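PDB 5U31: CRISPR-associated endonuclease C2c1 from Alicyclobacillus acidoterrestris, which uses a guide RNA to recognise target DNA beside a protospacer adjacent motif and cuts it with a RuvC nuclease domain in antiviral defence. Local coordinates for residues 77-91 and 183-195. The protein carries 3 engineered substitutions. Residues are numbered along the deposited sequence; the frame is centred on the assembly and turned at random.
Sequences LRARQVENGHRGPAG and LADFGLKPLMRVY. With SO4 (sulfate ion), chain F.
The amides of N84 and Q81 reach across to backbone carbonyls just past helix 176-185. N84 ND2 spends both its hydrogens, giving one to G187 O and the other, at 3.3 Å, to P190 O. Q81 NE2 divides its hydrogens between F186 O (2.8 Å) and A90 O in the loop that follows its helix; a primary amide suits such bridging.

The H86 ring lies over the backbone at G187, its CG anti to the backbone N (chi1 -175°). G187 CA makes a CH-pi contact 3.5 Å from the ring centroid. Glycine fits: positive phi closes the Schellman motif of helix 176-185, and its bare CA meets the ring face. F186 CE1 packs against G91 CA.

L77 CD2 meets L191 CD2 at 3.6 Å, while L188 CD2 lies against the aliphatic R80 CG.

The E83 carboxylate forms a salt bridge with R193 NH2, OE2 accepting its hydrogen bond; R193 NH1 donates to a sulfate, probably from the crystallisation liquor, also held by Y36 and W40. R80 NH2 lies over one face of the R193 guanidinium; E83 would chiefly offset both charges.

Side-chain amides satisfying carbonyls thus join two helix-ending loops of REC1, with ion pairing at one margin.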
ATOM      1  N   LEU A  77     -14.285   6.375  42.902  1.00 31.36           N
ATOM      2  CA  LEU A  77     -13.332   6.264  44.001  1.00 31.44           C
ATOM      3  C   LEU A  77     -14.027   6.405  45.346  1.00 33.38           C
ATOM      4  O   LEU A  77     -13.756   5.637  46.277  1.00 44.71           O
ATOM      5  CB  LEU A  77     -12.227   7.309  43.856  1.00 31.55           C
ATOM      6  CG  LEU A  77     -11.408   7.282  42.567  1.00 31.09           C
ATOM      7  CD1 LEU A  77     -10.224   8.232  42.641  1.00 31.28           C
ATOM      8  CD2 LEU A  77     -10.949   5.871  42.262  1.00 30.53           C
ATOM      9  N   ARG A  78     -14.927   7.386  45.470  1.00 32.49           N
ATOM     10  CA  ARG A  78     -15.629   7.583  46.734  1.00 33.06           C
ATOM     11  C   ARG A  78     -16.497   6.380  47.064  1.00 39.46           C
ATOM     12  O   ARG A  78     -16.549   5.934  48.216  1.00 41.84           O
ATOM     13  CB  ARG A  78     -16.486   8.847  46.682  1.00 33.69           C
ATOM     14  CG  ARG A  78     -15.719  10.144  46.511  1.00 33.96           C
ATOM     15  CD  ARG A  78     -14.700  10.356  47.597  1.00 34.17           C
ATOM     16  NE  ARG A  78     -14.067  11.664  47.475  1.00 34.57           N
ATOM     17  CZ  ARG A  78     -13.061  12.080  48.236  1.00 34.83           C
ATOM     18  NH1 ARG A  78     -12.543  13.287  48.060  1.00 44.13           N
ATOM     19  NH2 ARG A  78     -12.569  11.281  49.170  1.00 34.71           N
ATOM     20  N   ALA A  79     -17.190   5.845  46.058  1.00 42.23           N
ATOM     21  CA  ALA A  79     -18.025   4.670  46.270  1.00 32.66           C
ATOM     22  C   ALA A  79     -17.187   3.446  46.601  1.00 32.25           C
ATOM     23  O   ALA A  79     -17.641   2.571  47.344  1.00 38.27           O
ATOM     24  CB  ALA A  79     -18.884   4.415  45.034  1.00 32.51           C
ATOM     25  N   ARG A  80     -15.968   3.370  46.064  1.00 31.79           N
ATOM     26  CA  ARG A  80     -15.079   2.264  46.398  1.00 31.48           C
ATOM     27  C   ARG A  80     -14.589   2.361  47.838  1.00 31.84           C
ATOM     28  O   ARG A  80     -14.513   1.347  48.542  1.00 32.72           O
ATOM     29  CB  ARG A  80     -13.905   2.231  45.419  1.00 30.97           C
ATOM     30  CG  ARG A  80     -12.832   1.205  45.743  1.00 34.47           C
ATOM     31  CD  ARG A  80     -13.423  -0.172  45.973  1.00 36.56           C
ATOM     32  NE  ARG A  80     -13.996  -0.741  44.763  1.00 48.93           N
ATOM     33  CZ  ARG A  80     -14.384  -2.004  44.658  1.00 43.64           C
ATOM     34  NH1 ARG A  80     -14.250  -2.823  45.690  1.00 30.56           N
ATOM     35  NH2 ARG A  80     -14.895  -2.449  43.519  1.00 62.41           N
ATOM     36  N   GLN A  81     -14.245   3.568  48.294  1.00 39.97           N
ATOM     37  CA  GLN A  81     -13.877   3.744  49.694  1.00 32.61           C
ATOM     38  C   GLN A  81     -14.986   3.243  50.609  1.00 41.85           C
ATOM     39  O   GLN A  81     -14.717   2.600  51.630  1.00 55.40           O
ATOM     40  CB  GLN A  81     -13.566   5.212  49.981  1.00 33.02           C
ATOM     41  CG  GLN A  81     -12.345   5.749  49.253  1.00 32.75           C
ATOM     42  CD  GLN A  81     -12.104   7.227  49.514  1.00 33.25           C
ATOM     43  OE1 GLN A  81     -13.038   8.022  49.581  1.00 33.66           O
ATOM     44  NE2 GLN A  81     -10.843   7.597  49.669  1.00 33.29           N
ATOM     45  N   VAL A  82     -16.241   3.514  50.245  1.00 39.08           N
ATOM     46  CA  VAL A  82     -17.377   3.041  51.032  1.00 33.60           C
ATOM     47  C   VAL A  82     -17.468   1.521  50.975  1.00 42.48           C
ATOM     48  O   VAL A  82     -17.728   0.861  51.989  1.00 45.68           O
ATOM     49  CB  VAL A  82     -18.671   3.714  50.537  1.00 33.91           C
ATOM     50  CG1 VAL A  82     -19.894   3.084  51.177  1.00 34.33           C
ATOM     51  CG2 VAL A  82     -18.631   5.200  50.818  1.00 34.36           C
ATOM     52  N   GLU A  83     -17.241   0.943  49.795  1.00 33.68           N
ATOM     53  CA  GLU A  83     -17.326  -0.505  49.644  1.00 34.00           C
ATOM     54  C   GLU A  83     -16.219  -1.204  50.421  1.00 35.92           C
ATOM     55  O   GLU A  83     -16.448  -2.254  51.031  1.00 48.92           O
ATOM     56  CB  GLU A  83     -17.260  -0.877  48.165  1.00 39.54           C
ATOM     57  CG  GLU A  83     -18.102  -2.072  47.785  1.00 61.00           C
ATOM     58  CD  GLU A  83     -17.979  -2.414  46.316  1.00 79.84           C
ATOM     59  OE1 GLU A  83     -17.462  -3.506  45.998  1.00 76.84           O
ATOM     60  OE2 GLU A  83     -18.391  -1.586  45.475  1.00 89.15           O
ATOM     61  N   ASN A  84     -15.015  -0.638  50.412  1.00 32.34           N
ATOM     62  CA  ASN A  84     -13.914  -1.197  51.183  1.00 38.11           C
ATOM     63  C   ASN A  84     -14.015  -0.888  52.670  1.00 48.52           C
ATOM     64  O   ASN A  84     -13.113  -1.268  53.424  1.00 45.76           O
ATOM     65  CB  ASN A  84     -12.577  -0.683  50.644  1.00 32.07           C
ATOM     66  CG  ASN A  84     -12.356  -1.043  49.193  1.00 31.50           C
ATOM     67  OD1 ASN A  84     -13.003  -1.942  48.657  1.00 39.00           O
ATOM     68  ND2 ASN A  84     -11.430  -0.344  48.547  1.00 43.15           N
ATOM     69  N   GLY A  85     -15.078  -0.213  53.103  1.00 34.26           N
ATOM     70  CA  GLY A  85     -15.264   0.095  54.512  1.00 34.88           C
ATOM     71  C   GLY A  85     -14.143   0.924  55.093  1.00 48.10           C
ATOM     72  O   GLY A  85     -13.663   0.635  56.197  1.00 51.19           O
ATOM     73  N   HIS A  86     -13.709   1.950  54.367  1.00 49.11           N
ATOM     74  CA  HIS A  86     -12.541   2.722  54.763  1.00 42.76           C
ATOM     75  C   HIS A  86     -12.888   3.628  55.935  1.00 50.24           C
ATOM     76  O   HIS A  86     -13.818   4.437  55.855  1.00 67.67           O
ATOM     77  CB  HIS A  86     -12.026   3.540  53.582  1.00 34.08           C
ATOM     78  CG  HIS A  86     -10.756   4.280  53.872  1.00 42.98           C
ATOM     79  ND1 HIS A  86      -9.633   3.658  54.373  1.00 46.39           N
ATOM     80  CD2 HIS A  86     -10.433   5.587  53.733  1.00 37.64           C
ATOM     81  CE1 HIS A  86      -8.672   4.551  54.530  1.00 47.54           C
ATOM     82  NE2 HIS A  86      -9.132   5.729  54.149  1.00 34.68           N
ATOM     83  N   ARG A  87     -12.147   3.481  57.031  1.00 52.51           N
ATOM     84  CA  ARG A  87     -12.311   4.330  58.197  1.00 60.91           C
ATOM     85  C   ARG A  87     -11.186   5.340  58.352  1.00 67.70           C
ATOM     86  O   ARG A  87     -11.262   6.196  59.241  1.00 76.99           O
ATOM     87  CB  ARG A  87     -12.414   3.470  59.466  1.00 67.17           C
ATOM     88  CG  ARG A  87     -13.603   2.516  59.479  1.00 80.95           C
ATOM     89  CD  ARG A  87     -13.621   1.694  60.759  1.00110.93           C
ATOM     90  NE  ARG A  87     -14.753   0.774  60.825  1.00121.11           N
ATOM     91  CZ  ARG A  87     -14.974  -0.065  61.834  1.00117.49           C
ATOM     92  NH1 ARG A  87     -14.138  -0.102  62.864  1.00108.87           N
ATOM     93  NH2 ARG A  87     -16.029  -0.869  61.813  1.00117.30           N
ATOM     94  N   GLY A  88     -10.156   5.268  57.510  1.00 60.15           N
ATOM     95  CA  GLY A  88      -9.048   6.192  57.557  1.00 58.88           C
ATOM     96  C   GLY A  88      -9.320   7.452  56.760  1.00 55.94           C
ATOM     97  O   GLY A  88     -10.471   7.793  56.470  1.00 53.75           O
ATOM     98  N   PRO A  89      -8.260   8.170  56.388  1.00 57.06           N
ATOM     99  CA  PRO A  89      -8.451   9.433  55.664  1.00 53.39           C
ATOM    100  C   PRO A  89      -9.037   9.189  54.283  1.00 46.77           C
ATOM    101  O   PRO A  89      -8.640   8.264  53.572  1.00 61.77           O
ATOM    102  CB  PRO A  89      -7.036  10.021  55.580  1.00 39.26           C
ATOM    103  CG  PRO A  89      -6.127   8.852  55.713  1.00 43.51           C
ATOM    104  CD  PRO A  89      -6.837   7.856  56.597  1.00 52.76           C
ATOM    105  N   ALA A  90     -10.000  10.023  53.910  1.00 41.42           N
ATOM    106  CA  ALA A  90     -10.648   9.866  52.616  1.00 36.94           C
ATOM    107  C   ALA A  90      -9.901  10.576  51.500  1.00 35.00           C
ATOM    108  O   ALA A  90     -10.072  10.211  50.332  1.00 34.42           O
ATOM    109  CB  ALA A  90     -12.090  10.372  52.682  1.00 40.94           C
ATOM    110  N   GLY A  91      -9.082  11.572  51.827  1.00 35.51           N
ATOM    111  CA  GLY A  91      -8.341  12.306  50.823  1.00 36.43           C
ATOM    112  C   GLY A  91      -9.180  13.342  50.105  1.00 35.67           C
ATOM    113  O   GLY A  91     -10.357  13.111  49.818  1.00 35.54           O
ATOM    114  N   LEU A 183      -2.690   4.438  47.587  1.00 31.76           N
ATOM    115  CA  LEU A 183      -4.016   3.874  47.347  1.00 36.19           C
ATOM    116  C   LEU A 183      -4.534   3.144  48.580  1.00 31.69           C
ATOM    117  O   LEU A 183      -5.698   3.306  48.964  1.00 31.80           O
ATOM    118  CB  LEU A 183      -3.983   2.934  46.139  1.00 30.83           C
ATOM    119  CG  LEU A 183      -3.899   3.588  44.755  1.00 34.25           C
ATOM    120  CD1 LEU A 183      -3.481   2.592  43.691  1.00 30.02           C
ATOM    121  CD2 LEU A 183      -5.228   4.201  44.384  1.00 30.46           C
ATOM    122  N   ALA A 184      -3.675   2.356  49.229  1.00 32.26           N
ATOM    123  CA  ALA A 184      -4.106   1.612  50.407  1.00 32.16           C
ATOM    124  C   ALA A 184      -4.557   2.546  51.522  1.00 32.97           C
ATOM    125  O   ALA A 184      -5.606   2.323  52.138  1.00 40.70           O
ATOM    126  CB  ALA A 184      -2.981   0.699  50.888  1.00 35.18           C
ATOM    127  N   ASP A 185      -3.792   3.611  51.784  1.00 36.86           N
ATOM    128  CA  ASP A 185      -4.136   4.532  52.865  1.00 34.12           C
ATOM    129  C   ASP A 185      -5.438   5.266  52.597  1.00 33.68           C
ATOM    130  O   ASP A 185      -6.081   5.736  53.541  1.00 42.25           O
ATOM    131  CB  ASP A 185      -3.009   5.542  53.082  1.00 42.91           C
ATOM    132  CG  ASP A 185      -1.681   4.878  53.387  1.00 61.43           C
ATOM    133  OD1 ASP A 185      -1.691   3.766  53.958  1.00 73.13           O
ATOM    134  OD2 ASP A 185      -0.628   5.463  53.058  1.00 68.18           O
ATOM    135  N   PHE A 186      -5.835   5.379  51.334  1.00 33.86           N
ATOM    136  CA  PHE A 186      -7.075   6.035  50.959  1.00 33.16           C
ATOM    137  C   PHE A 186      -8.234   5.054  50.818  1.00 34.59           C
ATOM    138  O   PHE A 186      -9.258   5.398  50.219  1.00 35.97           O
ATOM    139  CB  PHE A 186      -6.878   6.813  49.659  1.00 32.90           C
ATOM    140  CG  PHE A 186      -6.067   8.060  49.815  1.00 33.37           C
ATOM    141  CD1 PHE A 186      -6.154   8.823  50.970  1.00 45.29           C
ATOM    142  CD2 PHE A 186      -5.223   8.481  48.801  1.00 41.02           C
ATOM    143  CE1 PHE A 186      -5.411   9.987  51.109  1.00 34.59           C
ATOM    144  CE2 PHE A 186      -4.477   9.640  48.935  1.00 43.31           C
ATOM    145  CZ  PHE A 186      -4.571  10.393  50.089  1.00 34.39           C
ATOM    146  N   GLY A 187      -8.093   3.843  51.350  1.00 32.77           N
ATOM    147  CA  GLY A 187      -9.160   2.866  51.266  1.00 32.56           C
ATOM    148  C   GLY A 187      -9.430   2.316  49.888  1.00 31.95           C
ATOM    149  O   GLY A 187     -10.488   1.719  49.671  1.00 39.52           O
ATOM    150  N   LEU A 188      -8.513   2.507  48.943  1.00 31.62           N
ATOM    151  CA  LEU A 188      -8.642   1.982  47.591  1.00 31.06           C
ATOM    152  C   LEU A 188      -7.786   0.740  47.373  1.00 48.98           C
ATOM    153  O   LEU A 188      -7.287   0.524  46.262  1.00 47.68           O
ATOM    154  CB  LEU A 188      -8.274   3.062  46.577  1.00 30.91           C
ATOM    155  CG  LEU A 188      -9.046   4.373  46.706  1.00 31.26           C
ATOM    156  CD1 LEU A 188      -8.333   5.485  45.956  1.00 31.27           C
ATOM    157  CD2 LEU A 188     -10.476   4.197  46.200  1.00 31.16           C
ATOM    158  N   LYS A 189      -7.597  -0.076  48.417  1.00 61.33           N
ATOM    159  CA  LYS A 189      -6.719  -1.238  48.293  1.00 56.76           C
ATOM    160  C   LYS A 189      -7.190  -2.181  47.200  1.00 75.73           C
ATOM    161  O   LYS A 189      -6.353  -2.631  46.399  1.00105.56           O
ATOM    162  CB  LYS A 189      -6.590  -1.954  49.639  1.00 56.08           C
ATOM    163  CG  LYS A 189      -5.677  -3.165  49.587  1.00 54.45           C
ATOM    164  CD  LYS A 189      -4.261  -2.765  49.209  1.00 46.13           C
ATOM    165  CE  LYS A 189      -3.305  -3.934  49.368  1.00 34.23           C
ATOM    166  NZ  LYS A 189      -3.746  -5.086  48.546  1.00 36.95           N
ATOM    167  N   PRO A 190      -8.464  -2.527  47.104  1.00 61.07           N
ATOM    168  CA  PRO A 190      -8.985  -2.925  45.795  1.00 42.44           C
ATOM    169  C   PRO A 190      -9.476  -1.681  45.075  1.00 46.91           C
ATOM    170  O   PRO A 190     -10.442  -1.050  45.512  1.00 50.73           O
ATOM    171  CB  PRO A 190     -10.125  -3.897  46.133  1.00 30.18           C
ATOM    172  CG  PRO A 190     -10.080  -4.072  47.639  1.00 34.05           C
ATOM    173  CD  PRO A 190      -9.419  -2.848  48.174  1.00 42.96           C
ATOM    174  N   LEU A 191      -8.786  -1.277  44.011  1.00 39.79           N
ATOM    175  CA  LEU A 191      -9.286  -0.173  43.201  1.00 29.47           C
ATOM    176  C   LEU A 191     -10.409  -0.651  42.292  1.00 29.27           C
ATOM    177  O   LEU A 191     -11.511  -0.091  42.301  1.00 39.27           O
ATOM    178  CB  LEU A 191      -8.151   0.429  42.371  1.00 29.25           C
ATOM    179  CG  LEU A 191      -8.155   1.915  41.984  1.00 33.05           C
ATOM    180  CD1 LEU A 191      -7.599   2.086  40.582  1.00 29.01           C
ATOM    181  CD2 LEU A 191      -9.520   2.573  42.104  1.00 29.59           C
HETATM  182  N   MSE A 192     -10.145  -1.698  41.520  1.00 33.53           N
HETATM  183  CA  MSE A 192     -11.085  -2.214  40.542  1.00 39.91           C
HETATM  184  C   MSE A 192     -11.614  -3.567  40.961  1.00 42.30           C
HETATM  185  O   MSE A 192     -11.215  -4.113  41.987  1.00 42.25           O
HETATM  186  CB  MSE A 192     -10.417  -2.334  39.178  1.00 33.15           C
HETATM  187  CG  MSE A 192      -9.778  -1.063  38.689  1.00 45.22           C
HETATM  188 SE   MSE A 192      -8.495  -1.446  37.280  1.00 52.71          SE
HETATM  189  CE  MSE A 192      -7.930   0.370  36.885  1.00 67.27           C
ATOM    190  N   ARG A 193     -12.499  -4.121  40.147  1.00 28.86           N
ATOM    191  CA  ARG A 193     -13.068  -5.427  40.414  1.00 29.03           C
ATOM    192  C   ARG A 193     -12.375  -6.480  39.564  1.00 29.48           C
ATOM    193  O   ARG A 193     -11.820  -6.186  38.504  1.00 37.15           O
ATOM    194  CB  ARG A 193     -14.570  -5.427  40.134  1.00 29.24           C
ATOM    195  CG  ARG A 193     -15.247  -4.140  40.570  1.00 29.46           C
ATOM    196  CD  ARG A 193     -16.745  -4.187  40.393  1.00 29.77           C
ATOM    197  NE  ARG A 193     -17.400  -4.403  41.675  1.00 48.87           N
ATOM    198  CZ  ARG A 193     -17.774  -3.422  42.486  1.00 40.41           C
ATOM    199  NH1 ARG A 193     -17.567  -2.162  42.137  1.00 30.42           N
ATOM    200  NH2 ARG A 193     -18.361  -3.702  43.640  1.00 49.92           N
ATOM    201  N   VAL A 194     -12.385  -7.713  40.058  1.00 32.77           N
ATOM    202  CA  VAL A 194     -12.050  -8.857  39.222  1.00 28.92           C
ATOM    203  C   VAL A 194     -13.296  -9.179  38.406  1.00 31.69           C
ATOM    204  O   VAL A 194     -14.315  -9.596  38.960  1.00 54.45           O
ATOM    205  CB  VAL A 194     -11.595 -10.056  40.054  1.00 29.23           C
ATOM    206  CG1 VAL A 194     -11.327 -11.232  39.152  1.00 29.22           C
ATOM    207  CG2 VAL A 194     -10.346  -9.696  40.832  1.00 29.22           C
ATOM    208  N   TYR A 195     -13.219  -8.961  37.091  1.00 28.72           N
ATOM    209  CA  TYR A 195     -14.399  -9.065  36.239  1.00 28.82           C
ATOM    210  C   TYR A 195     -15.119 -10.396  36.424  1.00 29.21           C
ATOM    211  O   TYR A 195     -16.347 -10.433  36.559  1.00 29.53           O
ATOM    212  CB  TYR A 195     -14.020  -8.879  34.770  1.00 28.50           C
ATOM    213  CG  TYR A 195     -15.203  -9.119  33.861  1.00 33.46           C
ATOM    214  CD1 TYR A 195     -15.438 -10.371  33.307  1.00 44.62           C
ATOM    215  CD2 TYR A 195     -16.110  -8.104  33.592  1.00 28.74           C
ATOM    216  CE1 TYR A 195     -16.527 -10.598  32.505  1.00 29.10           C
ATOM    217  CE2 TYR A 195     -17.204  -8.325  32.782  1.00 35.85           C
ATOM    218  CZ  TYR A 195     -17.408  -9.574  32.241  1.00 31.77           C
ATOM    219  OH  TYR A 195     -18.497  -9.802  31.433  1.00 40.07           O
TER
HETATM  220  S   SO4 F1201     -16.713  -0.056  39.603  1.00 55.68           S
HETATM  221  O1  SO4 F1201     -16.771   0.799  38.421  1.00 54.81           O
HETATM  222  O2  SO4 F1201     -17.095   0.738  40.769  1.00 74.88           O
HETATM  223  O3  SO4 F1201     -17.632  -1.179  39.432  1.00 51.73           O
HETATM  224  O4  SO4 F1201     -15.360  -0.568  39.804  1.00 42.51           O